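Local coordinates for SusD-like carbohydrate binding protein (Bacteroides vulgatus, PDB 3LEW), which probably binds carbohydrate nutrients at the bacterial outer membrane, at residues N38-P43 with A267-H272; V346-L351 with K400-E405. All coordinates share one frame; numbering follows the deposited sequence.

Interaction 1: N38-P43 with A267-H272; sequences NSYANP and ASYQFH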
loop_
_atom_site.group_PDB
_atom_site.type_symbol
_atom_site.label_atom_id
_atom_site.label_comp_id
_atom_site.label_asym_id
_atom_site.label_seq_id
_atom_site.Cartn_x
_atom_site.Cartn_y
_atom_site.Cartn_z
ATOM N N ASN A 38 -0.127 -15.887 6.740
ATOM C CA ASN A 38 -1.335 -16.752 6.770
ATOM C C ASN A 38 -1.317 -17.671 5.524
ATOM O O ASN A 38 -1.926 -17.378 4.479
ATOM C CB ASN A 38 -2.633 -15.935 6.908
ATOM C CG ASN A 38 -3.848 -16.816 7.043
ATOM O OD1 ASN A 38 -3.727 -18.002 7.420
ATOM N ND2 ASN A 38 -5.024 -16.280 6.725
ATOM N N SER A 39 -0.560 -18.763 5.646
ATOM C CA SER A 39 -0.072 -19.537 4.490
ATOM C C SER A 39 0.956 -18.721 3.755
ATOM O O SER A 39 1.033 -17.502 3.886
ATOM C CB SER A 39 -1.187 -20.005 3.536
ATOM O OG SER A 39 -1.548 -19.067 2.515
ATOM N N TYR A 40 1.728 -19.388 2.914
ATOM C CA TYR A 40 2.663 -18.705 2.056
ATOM C C TYR A 40 2.052 -17.676 1.102
ATOM O O TYR A 40 2.771 -16.793 0.630
ATOM C CB TYR A 40 3.484 -19.697 1.249
ATOM C CG TYR A 40 4.582 -20.397 2.040
ATOM C CD1 TYR A 40 5.673 -19.695 2.498
ATOM C CD2 TYR A 40 4.526 -21.765 2.312
ATOM C CE1 TYR A 40 6.676 -20.302 3.225
ATOM C CE2 TYR A 40 5.553 -22.393 3.034
ATOM C CZ TYR A 40 6.620 -21.645 3.482
ATOM O OH TYR A 40 7.672 -22.191 4.192
ATOM N N ALA A 41 0.742 -17.768 0.836
ATOM C CA ALA A 41 0.048 -16.792 -0.023
ATOM C C ALA A 41 -0.024 -15.400 0.590
ATOM O O ALA A 41 -0.275 -14.443 -0.112
ATOM C CB ALA A 41 -1.415 -17.298 -0.367
ATOM N N ASN A 42 0.132 -15.300 1.921
ATOM C CA ASN A 42 -0.026 -14.028 2.630
ATOM C C ASN A 42 1.126 -13.705 3.576
ATOM O O ASN A 42 1.034 -13.963 4.792
ATOM C CB ASN A 42 -1.332 -14.065 3.438
ATOM C CG ASN A 42 -2.548 -14.193 2.513
ATOM O OD1 ASN A 42 -2.847 -13.245 1.795
ATOM N ND2 ASN A 42 -3.225 -15.350 2.527
ATOM N N PRO A 43 2.181 -13.103 3.049
ATOM C CA PRO A 43 3.370 -12.842 3.920
ATOM C C PRO A 43 3.282 -11.532 4.662
ATOM O O PRO A 43 3.773 -10.515 4.199
ATOM C CB PRO A 43 4.555 -12.901 2.908
ATOM C CG PRO A 43 3.950 -13.475 1.633
ATOM C CD PRO A 43 2.528 -13.051 1.622
ATOM N N ALA A 267 8.889 -11.682 5.292
ATOM C CA ALA A 267 8.264 -10.737 4.402
ATOM C C ALA A 267 8.814 -10.847 2.975
ATOM O O ALA A 267 8.072 -10.598 2.021
ATOM C CB ALA A 267 8.422 -9.269 4.926
ATOM N N SER A 268 10.088 -11.225 2.875
ATOM C CA SER A 268 10.761 -11.352 1.575
ATOM C C SER A 268 10.020 -12.303 0.619
ATOM O O SER A 268 10.180 -12.211 -0.601
ATOM C CB SER A 268 12.187 -11.843 1.752
ATOM O OG SER A 268 12.976 -10.912 2.464
ATOM N N TYR A 269 9.271 -13.248 1.165
ATOM C CA TYR A 269 8.585 -14.238 0.351
ATOM C C TYR A 269 7.667 -13.573 -0.677
ATOM O O TYR A 269 7.440 -14.128 -1.782
ATOM C CB TYR A 269 7.818 -15.242 1.243
ATOM C CG TYR A 269 7.429 -16.521 0.547
ATOM C CD1 TYR A 269 6.235 -16.601 -0.193
ATOM C CD2 TYR A 269 8.224 -17.649 0.635
ATOM C CE1 TYR A 269 5.854 -17.797 -0.823
ATOM C CE2 TYR A 269 7.872 -18.837 0.001
ATOM C CZ TYR A 269 6.660 -18.897 -0.718
ATOM O OH TYR A 269 6.276 -20.051 -1.341
ATOM N N GLN A 270 7.180 -12.376 -0.386
ATOM C CA GLN A 270 6.344 -11.679 -1.351
ATOM C C GLN A 270 7.040 -11.233 -2.632
ATOM O O GLN A 270 6.374 -10.977 -3.636
ATOM C CB GLN A 270 5.580 -10.556 -0.739
ATOM C CG GLN A 270 6.368 -9.338 -0.328
ATOM C CD GLN A 270 5.594 -8.550 0.829
ATOM O OE1 GLN A 270 4.768 -7.701 0.516
ATOM N NE2 GLN A 270 5.948 -8.770 2.124
ATOM N N PHE A 271 8.372 -11.187 -2.633
ATOM C CA PHE A 271 9.132 -11.043 -3.889
ATOM C C PHE A 271 8.952 -12.232 -4.839
ATOM O O PHE A 271 9.175 -12.097 -6.050
ATOM C CB PHE A 271 10.623 -10.744 -3.594
ATOM C CG PHE A 271 10.911 -9.262 -3.328
ATOM C CD1 PHE A 271 10.692 -8.706 -2.073
ATOM C CD2 PHE A 271 11.346 -8.439 -4.329
ATOM C CE1 PHE A 271 10.930 -7.362 -1.834
ATOM C CE2 PHE A 271 11.603 -7.084 -4.094
ATOM C CZ PHE A 271 11.383 -6.545 -2.834
ATOM N N HIS A 272 8.530 -13.396 -4.353
ATOM C CA HIS A 272 8.167 -14.458 -5.266
ATOM C C HIS A 272 6.971 -14.133 -6.175
ATOM O O HIS A 272 6.809 -14.744 -7.237
ATOM C CB HIS A 272 7.950 -15.783 -4.543
ATOM C CG HIS A 272 9.192 -16.389 -3.992
ATOM N ND1 HIS A 272 10.255 -16.776 -4.790
ATOM C CD2 HIS A 272 9.530 -16.714 -2.722
ATOM C CE1 HIS A 272 11.182 -17.329 -4.026
ATOM N NE2 HIS A 272 10.779 -17.282 -2.767
HETATM O O HOH W 1 4.871 -8.068 4.822
#
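Tyr40 and Tyr269 stack where a type I beta turn, Ser39 to Asn42, meets the 3-10 turn 267-270 leading into the short helix 271-274; the beta turn lies in the loop between helices 19-35 and 46-54. The rings form an offset stack, centroids 4.6 Å apart and planes at 27°. Tyr40 CD1 rides over one face of the Tyr269 ring, offset toward its rim, and comes within 3.4 Å of Tyr269 CE2. Tyr269 CG is anti to its backbone N (chi1 -162°), which swings the ring out toward the loop. Its opposite face carries His272 CD2, 3.7 Å above the ring plane and over the centre, and its hydroxyl is hydrogen-bonded to Tyr283 OH. The ring is thus held between two side chains and at its tip. An alanine here would probably leave the Tyr40 ring without its stacking partner and free to turn, and deprive Tyr283 OH of its mate. This close stack is nevertheless the solvent side of the contact, for Tyr40 is exposed. The buried side is looser: Pro43 CG stands 4.1 Å from Gln270 CB and also packs near Tyr269 CB. A water mediates the polar link, donating to Pro43 O at 2.8 Å and accepting from Gln270 NE2. The Gln270 amide is fixed from several sides, its OE1 bonding Arg50. Gln270 CG lies between the backbone N and the carbonyl carbon (chi1 71°), curling the side chain back on its own turn. Gln270 NE2 therefore reaches Ala267 O at 2.8 Å, from the face of that carbonyl plane opposite the one used by Gln270 N.

Interaction 2: V346-L351 with K400-E405; sequences VAEIYL and KELWGE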
loop_
_atom_site.group_PDB
_atom_site.type_symbol
_atom_site.label_atom_id
_atom_site.label_comp_id
_atom_site.label_asym_id
_atom_site.label_seq_id
_atom_site.Cartn_x
_atom_site.Cartn_y
_atom_site.Cartn_z
ATOM N N VAL A 346 9.422 9.375 -0.657
ATOM C CA VAL A 346 9.250 10.817 -0.871
ATOM C C VAL A 346 8.385 11.114 -2.125
ATOM O O VAL A 346 7.595 12.059 -2.111
ATOM C CB VAL A 346 10.596 11.569 -0.953
ATOM C CG1 VAL A 346 10.325 13.155 -1.054
ATOM C CG2 VAL A 346 11.496 11.257 0.293
ATOM N N ALA A 347 8.508 10.337 -3.191
ATOM C CA ALA A 347 7.686 10.580 -4.355
ATOM C C ALA A 347 6.190 10.610 -4.032
ATOM O O ALA A 347 5.452 11.376 -4.653
ATOM C CB ALA A 347 7.955 9.518 -5.479
ATOM N N GLU A 348 5.717 9.727 -3.155
ATOM C CA GLU A 348 4.325 9.755 -2.735
ATOM C C GLU A 348 3.957 11.080 -2.079
ATOM O O GLU A 348 2.824 11.553 -2.230
ATOM C CB GLU A 348 4.037 8.585 -1.778
ATOM C CG GLU A 348 2.569 8.529 -1.321
ATOM C CD GLU A 348 2.314 7.638 -0.115
ATOM O OE1 GLU A 348 3.198 6.893 0.324
ATOM O OE2 GLU A 348 1.180 7.724 0.428
ATOM N N ILE A 349 4.894 11.655 -1.308
ATOM C CA ILE A 349 4.644 12.936 -0.621
ATOM C C ILE A 349 4.516 14.057 -1.632
ATOM O O ILE A 349 3.638 14.898 -1.489
ATOM C CB ILE A 349 5.721 13.252 0.443
ATOM C CG1 ILE A 349 5.941 12.051 1.390
ATOM C CG2 ILE A 349 5.364 14.521 1.211
ATOM C CD1 ILE A 349 4.613 11.534 2.078
ATOM N N TYR A 350 5.332 14.048 -2.690
ATOM C CA TYR A 350 5.151 15.031 -3.773
ATOM C C TYR A 350 3.749 14.897 -4.384
ATOM O O TYR A 350 3.067 15.876 -4.643
ATOM C CB TYR A 350 6.151 14.819 -4.907
ATOM C CG TYR A 350 7.506 15.463 -4.756
ATOM C CD1 TYR A 350 8.517 14.858 -4.018
ATOM C CD2 TYR A 350 7.787 16.648 -5.391
ATOM C CE1 TYR A 350 9.775 15.415 -3.908
ATOM C CE2 TYR A 350 9.059 17.235 -5.276
ATOM C CZ TYR A 350 10.061 16.591 -4.555
ATOM O OH TYR A 350 11.330 17.188 -4.484
ATOM N N LEU A 351 3.321 13.659 -4.595
ATOM C CA LEU A 351 2.002 13.412 -5.204
ATOM C C LEU A 351 0.835 13.782 -4.271
ATOM O O LEU A 351 -0.148 14.335 -4.733
ATOM C CB LEU A 351 1.905 11.944 -5.612
ATOM C CG LEU A 351 2.732 11.604 -6.879
ATOM C CD1 LEU A 351 2.943 10.080 -6.922
ATOM C CD2 LEU A 351 1.986 12.067 -8.152
ATOM N N LYS A 400 1.434 5.378 -12.252
ATOM C CA LYS A 400 2.704 5.219 -12.979
ATOM C C LYS A 400 3.876 5.093 -12.002
ATOM O O LYS A 400 4.701 4.209 -12.147
ATOM C CB LYS A 400 2.925 6.385 -13.920
ATOM C CG LYS A 400 1.979 6.423 -15.107
ATOM C CD LYS A 400 2.019 7.790 -15.782
ATOM C CE LYS A 400 3.406 8.085 -16.439
ATOM N NZ LYS A 400 3.516 9.527 -16.868
ATOM N N GLU A 401 3.923 5.970 -11.025
ATOM C CA GLU A 401 5.064 6.039 -10.084
ATOM C C GLU A 401 4.998 4.987 -8.992
ATOM O O GLU A 401 6.047 4.533 -8.521
ATOM C CB GLU A 401 5.142 7.446 -9.470
ATOM C CG GLU A 401 6.212 7.664 -8.353
ATOM C CD GLU A 401 7.654 7.518 -8.808
ATOM O OE1 GLU A 401 7.919 7.506 -10.029
ATOM O OE2 GLU A 401 8.545 7.432 -7.925
ATOM N N LEU A 402 3.778 4.666 -8.533
ATOM C CA LEU A 402 3.559 3.783 -7.375
ATOM C C LEU A 402 3.120 2.348 -7.743
ATOM O O LEU A 402 2.663 1.596 -6.877
ATOM C CB LEU A 402 2.542 4.402 -6.398
ATOM C CG LEU A 402 2.935 5.800 -5.908
ATOM C CD1 LEU A 402 1.764 6.438 -5.098
ATOM C CD2 LEU A 402 4.233 5.801 -5.082
ATOM N N TRP A 403 3.267 1.990 -9.002
ATOM C CA TRP A 403 2.875 0.666 -9.502
ATOM C C TRP A 403 3.453 -0.419 -8.616
ATOM O O TRP A 403 4.655 -0.440 -8.331
ATOM C CB TRP A 403 3.365 0.457 -10.951
ATOM C CG TRP A 403 2.887 -0.842 -11.557
ATOM C CD1 TRP A 403 1.784 -1.019 -12.358
ATOM C CD2 TRP A 403 3.462 -2.172 -11.372
ATOM N NE1 TRP A 403 1.666 -2.355 -12.717
ATOM C CE2 TRP A 403 2.682 -3.070 -12.110
ATOM C CE3 TRP A 403 4.567 -2.666 -10.668
ATOM C CZ2 TRP A 403 2.942 -4.438 -12.124
ATOM C CZ3 TRP A 403 4.814 -4.035 -10.700
ATOM C CH2 TRP A 403 4.013 -4.885 -11.440
ATOM N N GLY A 404 2.611 -1.332 -8.167
ATOM C CA GLY A 404 3.111 -2.439 -7.378
ATOM C C GLY A 404 3.395 -2.184 -5.896
ATOM O O GLY A 404 3.720 -3.126 -5.179
ATOM N N GLU A 405 3.249 -0.941 -5.449
ATOM C CA GLU A 405 3.556 -0.578 -4.060
ATOM C C GLU A 405 2.360 -0.554 -3.112
ATOM O O GLU A 405 2.529 -0.253 -1.937
ATOM C CB GLU A 405 4.265 0.777 -4.038
ATOM C CG GLU A 405 5.659 0.697 -4.690
ATOM C CD GLU A 405 6.345 2.038 -4.739
ATOM O OE1 GLU A 405 6.824 2.542 -3.669
ATOM O OE2 GLU A 405 6.416 2.556 -5.870
#
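In the helical part of the SusD family region, assigned to the TPR clan, the first turns of helix 346-359 pack against the end of helix 387-401, Ala347 meeting Glu401 and Leu351 meeting Leu402. Ala347 CB points at the Glu401 side chain, 3.3 Å from OE2 and 3.8 Å from CG. Glu401 CG is anti to the backbone N, and a bend at chi2 (64°) turns the carboxylate back beside that methyl. Both carboxylate oxygens are engaged: Glu401 OE2 forms salt bridges with Arg345 and Arg376, and OE1 with Arg302. The buried charge is therefore probably well compensated, while the alanine methyl packs tightly against the carboxylate. Further along helix 346-359 the contact turns apolar. Leu351 CD1 touches Leu402 CD1 at 4.2 Å and Glu401 CB at 4.3 Å, while the other Leu402 methyl, CD2, lies 4.3 Å from Glu348 CB. The Glu348 carboxylate is directed elsewhere, to Arg211. Leu372 of helix 365-376 also touches Ala347 and Leu351, adding a third helix to the packing. Leu402 is the first residue to leave helical geometry, and from it the chain runs through Trp403 and Gly404 to Glu405. Glu405 N bonds back to Leu402 O at 3.0 Å, closing a type II beta turn with glycine at its third position, the classic place for that residue.

How the interactions relate
From the N terminus, the chain leaves helix 19-35 and enters the loop 38-43; segment 267-272 comes back to it after 223 intervening residues, about half of them helical, and so interaction 1 closes a long loop. Interaction 2 opens later, at 346, and closes a shorter loop of 48 residues that includes helix 365-376. The two are in series, neither crossing nor enclosing the other. The centres of interactions 1 and 2 lie about 23 Å apart, and they do not touch. Strand 341-345 links them: Ile341 meets 267-272, while Val342 and Arg345 meet 400-405. Arg50 bonds both Gln270 and Gly404, tying helix 46-54 to the 3-10 turn of one contact and the beta turn of the other.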